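Local coordinates for geranyltranstransferase (Legionella pneumophila subsp. pneumophila, PDB 3LOM), which probably condenses isopentenyl diphosphate with allylic diphosphates to make farnesyl diphosphate, as a magnesium-dependent member of the FPP/GGPP synthase family, at residues Gly70-Ile74 with Arg134-Leu139; Tyr16-His20 with Pro55-Leu60. All coordinates share one frame. Residue numbers count along the deposited sequence, not the author numbering.

Contact 1: residues Gly70-Ile74 with Arg134-Leu139; sequences GVLDI and RLSPLL
Residues 70-74 form a turn of regular alpha-helix near the start of helix 69-91, whereas 134-139 carry the C-terminal part of helix 113-135 into a loop: 136-138 keep helical angles, Leu138 N and Leu139 N both hydrogen-bond to Leu135 O (2.9 and 2.8 Å), and Leu139 turns extended (-125/156). CA atoms lie nearest at Val71-Leu135 (6.7 Å) and Ile74-Arg134 (6.9 Å). Two beta-branched residues one helical turn apart meet a cluster of leucines, a largely apolar helix-to-helix fit within the all-alpha isoprenoid synthase fold. Val71 (t) sets CG1 3.8 Å from Leu135 CD2 and 3.9 Å from Leu139 CD2. Ile74 (mt) points across, its CD1 3.8 Å from Leu138 CD1 and 3.6 Å from Arg134 O, its CG2 3.9 Å from Leu135 CG. Leu135 and Leu138 are both mt. Arg134 leads its guanidinium away to a salt bridge with Glu30. Helix 141-155 covers Leu135 and Leu139 through Ile147, helix 5-28 touches Ile74 through Tyr23, and Ser136 packs on Val145 of the second subunit.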
loop_
_atom_site.group_PDB
_atom_site.type_symbol
_atom_site.label_atom_id
_atom_site.label_comp_id
_atom_site.label_asym_id
_atom_site.label_seq_id
_atom_site.Cartn_x
_atom_site.Cartn_y
_atom_site.Cartn_z
ATOM N N GLY A 70 -14.651 16.982 9.419
ATOM C CA GLY A 70 -14.158 15.735 10.009
ATOM C C GLY A 70 -13.764 14.722 8.949
ATOM O O GLY A 70 -12.691 14.114 9.036
ATOM N N VAL A 71 -14.634 14.556 7.949
ATOM C CA VAL A 71 -14.374 13.734 6.752
ATOM C C VAL A 71 -13.134 14.232 5.987
ATOM O O VAL A 71 -12.270 13.437 5.588
ATOM C CB VAL A 71 -15.629 13.683 5.816
ATOM C CG1 VAL A 71 -15.331 12.977 4.478
ATOM C CG2 VAL A 71 -16.805 13.006 6.522
ATOM N N LEU A 72 -13.049 15.552 5.824
ATOM C CA LEU A 72 -11.931 16.206 5.156
ATOM C C LEU A 72 -10.574 15.950 5.808
ATOM O O LEU A 72 -9.585 15.753 5.102
ATOM C CB LEU A 72 -12.189 17.710 5.037
ATOM C CG LEU A 72 -13.294 18.089 4.046
ATOM C CD1 LEU A 72 -13.496 19.597 3.995
ATOM C CD2 LEU A 72 -12.953 17.537 2.666
ATOM N N ASP A 73 -10.539 15.947 7.143
ATOM C CA ASP A 73 -9.334 15.611 7.912
ATOM C C ASP A 73 -8.780 14.249 7.519
ATOM O O ASP A 73 -7.575 14.103 7.294
ATOM C CB ASP A 73 -9.629 15.599 9.419
ATOM C CG ASP A 73 -9.918 16.978 9.978
ATOM O OD1 ASP A 73 -9.285 17.959 9.530
ATOM O OD2 ASP A 73 -10.778 17.078 10.881
ATOM N N ILE A 74 -9.682 13.274 7.439
ATOM C CA ILE A 74 -9.358 11.884 7.136
ATOM C C ILE A 74 -8.830 11.728 5.713
ATOM O O ILE A 74 -7.783 11.099 5.509
ATOM C CB ILE A 74 -10.591 10.973 7.346
ATOM C CG1 ILE A 74 -11.089 11.092 8.789
ATOM C CG2 ILE A 74 -10.268 9.523 7.000
ATOM C CD1 ILE A 74 -12.554 10.748 8.976
ATOM N N ARG A 134 -11.827 5.208 9.996
ATOM C CA ARG A 134 -12.303 6.541 10.397
ATOM C C ARG A 134 -13.502 7.084 9.611
ATOM O O ARG A 134 -14.285 7.864 10.158
ATOM C CB ARG A 134 -11.163 7.571 10.401
ATOM C CG ARG A 134 -9.999 7.242 11.331
ATOM C CD ARG A 134 -10.379 7.400 12.798
ATOM N NE ARG A 134 -9.313 6.961 13.695
ATOM C CZ ARG A 134 -8.335 7.742 14.149
ATOM N NH1 ARG A 134 -8.269 9.021 13.790
ATOM N NH2 ARG A 134 -7.415 7.241 14.961
ATOM N N LEU A 135 -13.642 6.691 8.343
ATOM C CA LEU A 135 -14.787 7.134 7.529
ATOM C C LEU A 135 -16.066 6.342 7.799
ATOM O O LEU A 135 -17.165 6.862 7.602
ATOM C CB LEU A 135 -14.472 7.090 6.026
ATOM C CG LEU A 135 -13.515 8.108 5.399
ATOM C CD1 LEU A 135 -13.282 7.758 3.940
ATOM C CD2 LEU A 135 -14.021 9.532 5.531
ATOM N N SER A 136 -15.911 5.095 8.240
ATOM C CA SER A 136 -17.028 4.171 8.448
ATOM C C SER A 136 -18.109 4.559 9.476
ATOM O O SER A 136 -19.269 4.185 9.292
ATOM C CB SER A 136 -16.506 2.764 8.739
ATOM O OG SER A 136 -15.964 2.197 7.565
ATOM N N PRO A 137 -17.750 5.284 10.561
ATOM C CA PRO A 137 -18.890 5.774 11.346
ATOM C C PRO A 137 -19.551 7.024 10.746
ATOM O O PRO A 137 -20.683 7.349 11.112
ATOM C CB PRO A 137 -18.266 6.108 12.713
ATOM C CG PRO A 137 -16.915 5.450 12.714
ATOM C CD PRO A 137 -16.479 5.472 11.292
ATOM N N LEU A 138 -18.863 7.696 9.824
ATOM C CA LEU A 138 -19.316 8.992 9.305
ATOM C C LEU A 138 -20.058 8.944 7.962
ATOM O O LEU A 138 -20.956 9.755 7.720
ATOM C CB LEU A 138 -18.142 9.972 9.209
ATOM C CG LEU A 138 -17.224 10.153 10.424
ATOM C CD1 LEU A 138 -16.146 11.178 10.107
ATOM C CD2 LEU A 138 -17.997 10.562 11.683
ATOM N N LEU A 139 -19.679 8.005 7.099
ATOM C CA LEU A 139 -20.224 7.909 5.744
ATOM C C LEU A 139 -20.810 6.519 5.490
ATOM O O LEU A 139 -20.416 5.556 6.156
ATOM C CB LEU A 139 -19.123 8.220 4.720
ATOM C CG LEU A 139 -19.003 9.586 4.024
ATOM C CD1 LEU A 139 -19.617 10.757 4.783
ATOM C CD2 LEU A 139 -17.548 9.879 3.676
#

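Contact 2: residues Tyr16-His20 with Pro55-Leu60; sequences YTQRH and PILVYL
Two tyrosines facing one another across steeply crossed helices illustrate how offset aromatic contacts can fill a buried crossing. Residues 16-20 of helix 5-28 and 55-60 of helix 53-64 are regular alpha-helix, their local axes 10.0 Å apart at closest and crossing at 108°. CA atoms are nearest at Tyr16-Ile56 (6.3 Å) and His20-Pro55 (7.2 Å). Tyr16 (chi1 -85°, chi2 -42°) and Tyr59 (chi1 -76°, chi2 -54°) both point across, and with these angles their ring planes lie only 6° from parallel. The centroids are 4.6 Å apart, but the rings are slid so far that they barely overlap; Tyr59 CB instead sits over the Tyr16 face, 3.5 Å from its centroid, in a CH-pi contact. Leu60 CD2 adds an apolar contact 3.8 Å from Tyr16 CE2. This is helix-on-helix packing within the all-alpha isoprenoid synthase fold, with helix 289-303 covering Ile56 and Leu60. His20, with chi1 160° (t) and chi2 66°, presents a ring face to Pro55, whose CG lies 3.7 Å from the imidazole centroid, a second CH-pi contact. The same rotamer lets His20 ND1 reach a water at 2.9 Å, which donates to Tyr59 OH at 2.6 Å and so bridges the helices. Arg19 is extended, with chi1 to chi3 all t, passing its CG 3.9 Å from Tyr59 OH. Asp73 is the outside polar partner of both Arg19 and Tyr59, while Tyr16 OH is hydrogen-bonded to Asp63. Thr17 points away, yet its OG1 lies 4.0 Å from Ile56 CD1.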
loop_
_atom_site.group_PDB
_atom_site.type_symbol
_atom_site.label_atom_id
_atom_site.label_comp_id
_atom_site.label_asym_id
_atom_site.label_seq_id
_atom_site.Cartn_x
_atom_site.Cartn_y
_atom_site.Cartn_z
ATOM N N TYR A 16 -5.322 25.647 7.953
ATOM C CA TYR A 16 -5.552 24.307 7.411
ATOM C C TYR A 16 -4.345 23.368 7.548
ATOM O O TYR A 16 -4.528 22.184 7.818
ATOM C CB TYR A 16 -6.053 24.369 5.960
ATOM C CG TYR A 16 -7.559 24.550 5.824
ATOM C CD1 TYR A 16 -8.446 23.853 6.649
ATOM C CD2 TYR A 16 -8.098 25.393 4.851
ATOM C CE1 TYR A 16 -9.829 24.004 6.520
ATOM C CE2 TYR A 16 -9.480 25.551 4.714
ATOM C CZ TYR A 16 -10.336 24.855 5.551
ATOM O OH TYR A 16 -11.699 25.005 5.420
ATOM N N THR A 17 -3.131 23.896 7.375
ATOM C CA THR A 17 -1.894 23.138 7.647
ATOM C C THR A 17 -1.820 22.712 9.120
ATOM O O THR A 17 -1.644 21.522 9.423
ATOM C CB THR A 17 -0.618 23.952 7.292
ATOM O OG1 THR A 17 -0.685 24.391 5.931
ATOM C CG2 THR A 17 0.653 23.115 7.491
ATOM N N GLN A 18 -1.976 23.692 10.016
ATOM C CA GLN A 18 -1.995 23.473 11.470
ATOM C C GLN A 18 -2.997 22.401 11.884
ATOM O O GLN A 18 -2.661 21.518 12.676
ATOM C CB GLN A 18 -2.315 24.774 12.216
ATOM C CG GLN A 18 -1.185 25.796 12.260
ATOM C CD GLN A 18 -1.601 27.094 12.947
ATOM O OE1 GLN A 18 -1.501 28.175 12.364
ATOM N NE2 GLN A 18 -2.080 26.990 14.189
ATOM N N ARG A 19 -4.211 22.481 11.331
ATOM C CA ARG A 19 -5.266 21.493 11.582
ATOM C C ARG A 19 -4.852 20.103 11.094
ATOM O O ARG A 19 -5.060 19.098 11.794
ATOM C CB ARG A 19 -6.590 21.931 10.932
ATOM C CG ARG A 19 -7.658 20.841 10.915
ATOM C CD ARG A 19 -9.048 21.328 10.530
ATOM N NE ARG A 19 -10.024 20.276 10.824
ATOM C CZ ARG A 19 -11.273 20.479 11.234
ATOM N NH1 ARG A 19 -11.735 21.713 11.406
ATOM N NH2 ARG A 19 -12.065 19.442 11.479
ATOM N N HIS A 20 -4.240 20.067 9.909
ATOM C CA HIS A 20 -3.800 18.820 9.289
ATOM C C HIS A 20 -2.670 18.146 10.080
ATOM O O HIS A 20 -2.712 16.930 10.318
ATOM C CB HIS A 20 -3.404 19.053 7.818
ATOM C CG HIS A 20 -2.528 17.981 7.247
ATOM N ND1 HIS A 20 -2.962 16.685 7.058
ATOM C CD2 HIS A 20 -1.237 18.010 6.836
ATOM C CE1 HIS A 20 -1.977 15.963 6.551
ATOM N NE2 HIS A 20 -0.920 16.744 6.407
ATOM N N PRO A 55 -3.293 18.208 1.139
ATOM C CA PRO A 55 -4.338 18.376 2.160
ATOM C C PRO A 55 -5.133 19.672 2.065
ATOM O O PRO A 55 -6.335 19.656 2.288
ATOM C CB PRO A 55 -3.548 18.375 3.471
ATOM C CG PRO A 55 -2.419 17.548 3.197
ATOM C CD PRO A 55 -2.015 17.843 1.779
ATOM N N ILE A 56 -4.457 20.771 1.741
ATOM C CA ILE A 56 -5.097 22.072 1.573
ATOM C C ILE A 56 -6.144 22.043 0.453
ATOM O O ILE A 56 -7.266 22.526 0.638
ATOM C CB ILE A 56 -4.057 23.190 1.301
ATOM C CG1 ILE A 56 -3.029 23.254 2.439
ATOM C CG2 ILE A 56 -4.750 24.546 1.135
ATOM C CD1 ILE A 56 -1.759 24.035 2.101
ATOM N N LEU A 57 -5.777 21.450 -0.684
ATOM C CA LEU A 57 -6.685 21.304 -1.827
ATOM C C LEU A 57 -7.912 20.491 -1.460
ATOM O O LEU A 57 -9.017 20.850 -1.846
ATOM C CB LEU A 57 -5.973 20.671 -3.027
ATOM C CG LEU A 57 -4.873 21.494 -3.696
ATOM C CD1 LEU A 57 -4.019 20.604 -4.590
ATOM C CD2 LEU A 57 -5.441 22.683 -4.467
ATOM N N VAL A 58 -7.708 19.415 -0.701
ATOM C CA VAL A 58 -8.803 18.648 -0.097
ATOM C C VAL A 58 -9.734 19.511 0.769
ATOM O O VAL A 58 -10.958 19.412 0.655
ATOM C CB VAL A 58 -8.250 17.454 0.720
ATOM C CG1 VAL A 58 -9.311 16.829 1.623
ATOM C CG2 VAL A 58 -7.705 16.424 -0.214
ATOM N N TYR A 59 -9.148 20.363 1.610
ATOM C CA TYR A 59 -9.927 21.234 2.492
ATOM C C TYR A 59 -10.709 22.280 1.716
ATOM O O TYR A 59 -11.887 22.489 1.979
ATOM C CB TYR A 59 -9.034 21.915 3.536
ATOM C CG TYR A 59 -8.611 21.001 4.668
ATOM C CD1 TYR A 59 -9.560 20.295 5.411
ATOM C CD2 TYR A 59 -7.266 20.856 5.012
ATOM C CE1 TYR A 59 -9.181 19.458 6.453
ATOM C CE2 TYR A 59 -6.878 20.019 6.054
ATOM C CZ TYR A 59 -7.841 19.326 6.769
ATOM O OH TYR A 59 -7.467 18.499 7.801
ATOM N N LEU A 60 -10.050 22.910 0.748
ATOM C CA LEU A 60 -10.649 23.985 -0.039
ATOM C C LEU A 60 -11.710 23.508 -1.033
ATOM O O LEU A 60 -12.734 24.173 -1.213
ATOM C CB LEU A 60 -9.564 24.794 -0.747
ATOM C CG LEU A 60 -8.691 25.637 0.181
ATOM C CD1 LEU A 60 -7.725 26.493 -0.615
ATOM C CD2 LEU A 60 -9.557 26.506 1.076
HETATM O O HOH W 1 -5.760 16.484 7.736
#

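Overall arrangement
The two contacts show how one helix can connect two neighbouring helix contacts. Contact 2 closes before contact 1 opens along the chain, and their centres lie about 15 Å apart on the same side of the chain's centre. Helices 53-64 and 69-91 follow one another and bring them into touch. Asp73, from the 70-74 segment, pairs with Arg19 in a salt bridge (OD1 to NE, 2.8 Å) and probably hydrogen-bonds Tyr59 (OD1 to OH, 2.6 Å), while Leu72 CB packs 3.7 Å from Tyr59 CD1. Helix 69-91 thus links the more central 5-28/53-64 crossing to the peripheral end of helix 113-135, beside the second subunit.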